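Local coordinates for protein L544 (Acanthamoeba polyphaga mimivirus, PDB 4AMQ) that is a probable nucleotidyl transferase, found in the virion, that binds manganese and may be linked to transcription-coupled DNA repair, at residues Val281-Tyr286 against Thr343-Leu348; Gln326-Asn331 against Gln335-Ala340. All coordinates share one frame; numbering follows the deposited sequence.

Interaction 1. Residues Val281-Tyr286 against Thr343-Leu348; sequences VRIDSY and TLLTQL
One face of the Tyr-286 ring is taken by the methyl CD1 of Leu-345, which stands 3.6 Å from the ring centroid and 18° off the ring normal. This is a CH-pi contact made over the face; the methyl is shifted toward the rim and comes closest to CG of Tyr-286, at 3.5 Å. The two side chains meet at about a right angle. A chi1 of -170° puts the ring beside the tyrosine's own carbonyl carbon, where one face meets the leucine methyl. Its hydroxyl, at the far edge, is hydrogen-bonded to the carbonyl O of Ile-338, so a polar tip can sit in a buried layer. The segments belong to helices 274-292 and 334-368 of the helical domain and pack antiparallel (157°), their axes 10.4 Å apart. One turn before the tyrosine, the branched Ile-283 uses both branches: CG2 lies 4.0 Å from CB of Leu-345 and also rests on that residue's carbonyl O, while CD1 reaches CD2 of Leu-348 at 4.2 Å. Aliphatic residues suit these apolar side-chain surfaces, and no hydrogen bond crosses between the segments. Helix 297-311 adds Ile-307 against Ile-283 and Ile-304 against Leu-345.

Interaction 2. Residues Gln326-Asn331 against Gln335-Ala340; sequences QEVSNN and QDKIIA
Val-328 and Lys-337 bring their CA atoms to 6.3 Å where two short helical segments run antiparallel at 170°, with axes 9.4 Å apart. Ala-340, one turn after Lys-337, points its CB toward Val-328, and the small methyl lets the two arms of the branched side chain close on it: CG1 and CG2 of Val-328 stand 3.8 and 3.9 Å from CB of Ala-340. The same CG1 also leans on the aliphatic part of Lys-337, 3.9 Å from its CG. Lysine suits this border position because its long methylene chain packs like an apolar residue while the ammonium group is carried beyond it. The chain is extended at first and then bends at chi3 (-74°), which takes CE and NZ across to the backbone of Ser-329. There NZ of Lys-337 lies 3.7 Å from O of Ser-329, too far for a hydrogen bond, though the positive charge may still be favoured near a carbonyl. Ser-329 directs its own CB away and its OG is hydrogen-bonded to the carbonyl O of Ile-325, one turn back in its helix, a common use of serine within helices. On the outer side of the same helix, NE2 of Gln-326 donates to OD1 of Asn-330 over 3.1 Å, a bent bond of 142° that joins side chains one turn apart. The segments are the facing parts of a helical hairpin made by helices 319-331 and 334-368 at the surface; Trp-341 continues the packing on Val-328, and Leu-297, where helix 297-311 starts, touches Lys-337.

Overall arrangement
Helix 334-368 is common to both contacts: interaction 2 uses residues 335-340 near its start against helix 319-331, and interaction 1 uses residues 343-348 against helix 274-292. Their centres are about 14 Å apart, and they meet directly at two points. The bond from OH of Tyr-286 to O of Ile-338, 2.7 Å long, joins the two contacts, and CD1 of Leu-344 packs 3.5 Å from CG2 of Val-328. Interaction 1 is buried, its centre about 13 Å from the centre of the chain; interaction 2 is at the surface, about 25 Å out. Neither segment pair includes the manganese ligands Asp-66, Asp-68 and Asp-213, although Val-281 touches Thr-65, which immediately precedes the first of them.

Interaction 1. Residues Val281-Tyr286 against Thr343-Leu348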
loop_
_atom_site.group_PDB
_atom_site.type_symbol
_atom_site.label_atom_id
_atom_site.label_comp_id
_atom_site.label_asym_id
_atom_site.label_seq_id
_atom_site.Cartn_x
_atom_site.Cartn_y
_atom_site.Cartn_z
ATOM N N VAL A 281 6.057 0.852 -5.720
ATOM C CA VAL A 281 5.554 0.107 -4.569
ATOM C C VAL A 281 6.678 -0.243 -3.591
ATOM O O VAL A 281 6.487 -0.224 -2.374
ATOM C CB VAL A 281 4.850 -1.191 -5.006
ATOM C CG1 VAL A 281 4.503 -2.034 -3.797
ATOM C CG2 VAL A 281 3.598 -0.874 -5.829
ATOM N N ARG A 282 7.847 -0.570 -4.134
ATOM C CA ARG A 282 8.987 -0.961 -3.314
ATOM C C ARG A 282 9.521 0.234 -2.523
ATOM O O ARG A 282 9.966 0.085 -1.391
ATOM C CB ARG A 282 10.076 -1.595 -4.184
ATOM C CG ARG A 282 9.698 -2.979 -4.723
ATOM C CD ARG A 282 10.527 -3.384 -5.938
ATOM N NE ARG A 282 11.965 -3.290 -5.699
ATOM C CZ ARG A 282 12.895 -3.625 -6.589
ATOM N NH1 ARG A 282 12.540 -4.086 -7.782
ATOM N NH2 ARG A 282 14.180 -3.499 -6.285
ATOM N N ILE A 283 9.456 1.420 -3.120
ATOM C CA ILE A 283 9.802 2.654 -2.417
ATOM C C ILE A 283 8.753 2.985 -1.349
ATOM O O ILE A 283 9.093 3.460 -0.268
ATOM C CB ILE A 283 9.954 3.835 -3.393
ATOM C CG1 ILE A 283 11.200 3.649 -4.263
ATOM C CG2 ILE A 283 10.037 5.149 -2.636
ATOM C CD1 ILE A 283 11.293 4.620 -5.416
ATOM N N ASP A 284 7.479 2.731 -1.647
ATOM C CA ASP A 284 6.425 2.872 -0.639
ATOM C C ASP A 284 6.646 1.932 0.556
ATOM O O ASP A 284 6.354 2.285 1.694
ATOM C CB ASP A 284 5.050 2.612 -1.249
ATOM C CG ASP A 284 4.530 3.786 -2.046
ATOM O OD1 ASP A 284 4.881 4.942 -1.721
ATOM O OD2 ASP A 284 3.750 3.548 -2.992
ATOM N N SER A 285 7.163 0.736 0.290
ATOM C CA SER A 285 7.482 -0.215 1.354
ATOM C C SER A 285 8.549 0.331 2.310
ATOM O O SER A 285 8.418 0.219 3.529
ATOM C CB SER A 285 7.932 -1.549 0.760
ATOM O OG SER A 285 6.873 -2.156 0.045
ATOM N N TYR A 286 9.601 0.923 1.751
ATOM C CA TYR A 286 10.628 1.583 2.549
ATOM C C TYR A 286 9.975 2.632 3.446
ATOM O O TYR A 286 10.121 2.599 4.669
ATOM C CB TYR A 286 11.659 2.233 1.619
ATOM C CG TYR A 286 12.915 2.752 2.294
ATOM C CD1 TYR A 286 12.892 3.911 3.064
ATOM C CD2 TYR A 286 14.128 2.091 2.146
ATOM C CE1 TYR A 286 14.041 4.391 3.669
ATOM C CE2 TYR A 286 15.282 2.562 2.750
ATOM C CZ TYR A 286 15.232 3.713 3.506
ATOM O OH TYR A 286 16.376 4.179 4.104
ATOM N N THR A 343 14.983 10.359 2.096
ATOM C CA THR A 343 14.882 11.635 1.398
ATOM C C THR A 343 15.150 11.491 -0.101
ATOM O O THR A 343 14.404 12.017 -0.927
ATOM C CB THR A 343 15.858 12.667 1.997
ATOM O OG1 THR A 343 15.429 13.012 3.318
ATOM C CG2 THR A 343 15.911 13.925 1.139
ATOM N N LEU A 344 16.212 10.773 -0.448
ATOM C CA LEU A 344 16.568 10.580 -1.849
ATOM C C LEU A 344 15.591 9.671 -2.600
ATOM O O LEU A 344 15.385 9.835 -3.801
ATOM C CB LEU A 344 18.001 10.059 -1.974
ATOM C CG LEU A 344 19.057 11.097 -1.583
ATOM C CD1 LEU A 344 20.407 10.449 -1.329
ATOM C CD2 LEU A 344 19.162 12.185 -2.647
ATOM N N LEU A 345 14.990 8.718 -1.897
ATOM C CA LEU A 345 14.001 7.842 -2.521
ATOM C C LEU A 345 12.757 8.630 -2.914
ATOM O O LEU A 345 12.008 8.221 -3.796
ATOM C CB LEU A 345 13.626 6.674 -1.601
ATOM C CG LEU A 345 14.665 5.560 -1.452
ATOM C CD1 LEU A 345 14.145 4.461 -0.532
ATOM C CD2 LEU A 345 15.049 4.985 -2.809
ATOM N N THR A 346 12.546 9.765 -2.257
ATOM C CA THR A 346 11.414 10.626 -2.579
ATOM C C THR A 346 11.606 11.299 -3.939
ATOM O O THR A 346 10.673 11.372 -4.740
ATOM C CB THR A 346 11.181 11.686 -1.492
ATOM O OG1 THR A 346 10.751 11.040 -0.287
ATOM C CG2 THR A 346 10.115 12.682 -1.935
ATOM N N GLN A 347 12.815 11.788 -4.195
ATOM C CA GLN A 347 13.142 12.349 -5.500
ATOM C C GLN A 347 13.019 11.277 -6.573
ATOM O O GLN A 347 12.455 11.515 -7.640
ATOM C CB GLN A 347 14.560 12.921 -5.507
ATOM C CG GLN A 347 14.765 14.089 -4.562
ATOM C CD GLN A 347 16.230 14.451 -4.397
ATOM O OE1 GLN A 347 16.967 14.572 -5.378
ATOM N NE2 GLN A 347 16.661 14.618 -3.152
ATOM N N LEU A 348 13.561 10.098 -6.281
ATOM C CA LEU A 348 13.515 8.978 -7.210
ATOM C C LEU A 348 12.073 8.599 -7.520
ATOM O O LEU A 348 11.727 8.315 -8.663
ATOM C CB LEU A 348 14.263 7.775 -6.633
ATOM C CG LEU A 348 14.415 6.567 -7.558
ATOM C CD1 LEU A 348 15.104 6.968 -8.856
ATOM C CD2 LEU A 348 15.180 5.447 -6.864
#

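Interaction 2. Residues Gln326-Asn331 against Gln335-Ala340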
loop_
_atom_site.group_PDB
_atom_site.type_symbol
_atom_site.label_atom_id
_atom_site.label_comp_id
_atom_site.label_asym_id
_atom_site.label_seq_id
_atom_site.Cartn_x
_atom_site.Cartn_y
_atom_site.Cartn_z
ATOM N N GLN A 326 24.493 6.484 -3.723
ATOM C CA GLN A 326 25.744 5.779 -3.483
ATOM C C GLN A 326 26.655 6.575 -2.549
ATOM O O GLN A 326 27.272 6.006 -1.655
ATOM C CB GLN A 326 26.453 5.474 -4.802
ATOM C CG GLN A 326 27.691 4.605 -4.654
ATOM C CD GLN A 326 27.388 3.243 -4.050
ATOM O OE1 GLN A 326 26.561 2.490 -4.566
ATOM N NE2 GLN A 326 28.054 2.927 -2.944
ATOM N N GLU A 327 26.730 7.888 -2.747
ATOM C CA GLU A 327 27.557 8.734 -1.888
ATOM C C GLU A 327 27.051 8.778 -0.449
ATOM O O GLU A 327 27.834 8.981 0.478
ATOM C CB GLU A 327 27.674 10.148 -2.458
ATOM C CG GLU A 327 28.305 10.203 -3.845
ATOM C CD GLU A 327 29.721 9.664 -3.864
ATOM O OE1 GLU A 327 30.444 9.840 -2.860
ATOM O OE2 GLU A 327 30.106 9.056 -4.883
ATOM N N VAL A 328 25.747 8.594 -0.258
ATOM C CA VAL A 328 25.212 8.451 1.091
ATOM C C VAL A 328 25.752 7.168 1.709
ATOM O O VAL A 328 26.274 7.173 2.827
ATOM C CB VAL A 328 23.671 8.400 1.109
ATOM C CG1 VAL A 328 23.170 7.846 2.441
ATOM C CG2 VAL A 328 23.081 9.781 0.843
ATOM N N SER A 329 25.625 6.072 0.966
ATOM C CA SER A 329 26.071 4.758 1.419
ATOM C C SER A 329 27.556 4.744 1.755
ATOM O O SER A 329 28.071 3.750 2.262
ATOM C CB SER A 329 25.784 3.700 0.349
ATOM O OG SER A 329 24.495 3.881 -0.210
ATOM N N ASN A 330 28.242 5.847 1.468
ATOM C CA ASN A 330 29.682 5.918 1.670
ATOM C C ASN A 330 30.101 6.822 2.827
ATOM O O ASN A 330 31.012 6.485 3.583
ATOM C CB ASN A 330 30.382 6.350 0.375
ATOM C CG ASN A 330 30.281 5.303 -0.724
ATOM O OD1 ASN A 330 29.537 4.329 -0.606
ATOM N ND2 ASN A 330 31.030 5.504 -1.802
ATOM N N ASN A 331 29.436 7.968 2.968
ATOM C CA ASN A 331 29.826 8.949 3.980
ATOM C C ASN A 331 28.801 9.225 5.083
ATOM O O ASN A 331 28.949 10.173 5.857
ATOM C CB ASN A 331 30.271 10.254 3.323
ATOM C CG ASN A 331 31.609 10.120 2.629
ATOM O OD1 ASN A 331 31.942 9.055 2.107
ATOM N ND2 ASN A 331 32.392 11.194 2.631
ATOM N N GLN A 335 21.532 5.385 11.397
ATOM C CA GLN A 335 20.230 6.012 11.187
ATOM C C GLN A 335 20.275 7.197 10.219
ATOM O O GLN A 335 19.336 7.415 9.456
ATOM C CB GLN A 335 19.638 6.461 12.524
ATOM C CG GLN A 335 18.188 6.881 12.440
ATOM C CD GLN A 335 17.286 5.729 12.047
ATOM O OE1 GLN A 335 17.587 4.568 12.326
ATOM N NE2 GLN A 335 16.182 6.040 11.388
ATOM N N ASP A 336 21.358 7.972 10.262
ATOM C CA ASP A 336 21.514 9.098 9.348
ATOM C C ASP A 336 21.466 8.622 7.900
ATOM O O ASP A 336 20.909 9.292 7.034
ATOM C CB ASP A 336 22.824 9.843 9.618
ATOM C CG ASP A 336 22.778 10.652 10.899
ATOM O OD1 ASP A 336 21.663 10.975 11.358
ATOM O OD2 ASP A 336 23.855 10.970 11.444
ATOM N N LYS A 337 22.059 7.460 7.653
ATOM C CA LYS A 337 22.028 6.836 6.339
ATOM C C LYS A 337 20.596 6.476 5.917
ATOM O O LYS A 337 20.181 6.754 4.787
ATOM C CB LYS A 337 22.922 5.594 6.336
ATOM C CG LYS A 337 23.061 4.929 4.984
ATOM C CD LYS A 337 23.862 3.632 5.081
ATOM C CE LYS A 337 25.343 3.887 5.279
ATOM N NZ LYS A 337 26.133 2.627 5.145
ATOM N N ILE A 338 19.844 5.863 6.830
ATOM C CA ILE A 338 18.459 5.467 6.558
ATOM C C ILE A 338 17.603 6.679 6.184
ATOM O O ILE A 338 16.806 6.633 5.241
ATOM C CB ILE A 338 17.822 4.765 7.779
ATOM C CG1 ILE A 338 18.648 3.539 8.189
ATOM C CG2 ILE A 338 16.384 4.369 7.486
ATOM C CD1 ILE A 338 18.039 2.732 9.334
ATOM N N ILE A 339 17.782 7.757 6.939
ATOM C CA ILE A 339 17.077 9.013 6.714
ATOM C C ILE A 339 17.448 9.671 5.380
ATOM O O ILE A 339 16.571 10.074 4.616
ATOM C CB ILE A 339 17.363 9.994 7.866
ATOM C CG1 ILE A 339 16.782 9.444 9.172
ATOM C CG2 ILE A 339 16.810 11.380 7.551
ATOM C CD1 ILE A 339 17.310 10.136 10.418
ATOM N N ALA A 340 18.747 9.785 5.110
ATOM C CA ALA A 340 19.218 10.377 3.860
ATOM C C ALA A 340 18.687 9.598 2.661
ATOM O O ALA A 340 18.265 10.185 1.666
ATOM C CB ALA A 340 20.731 10.431 3.829
#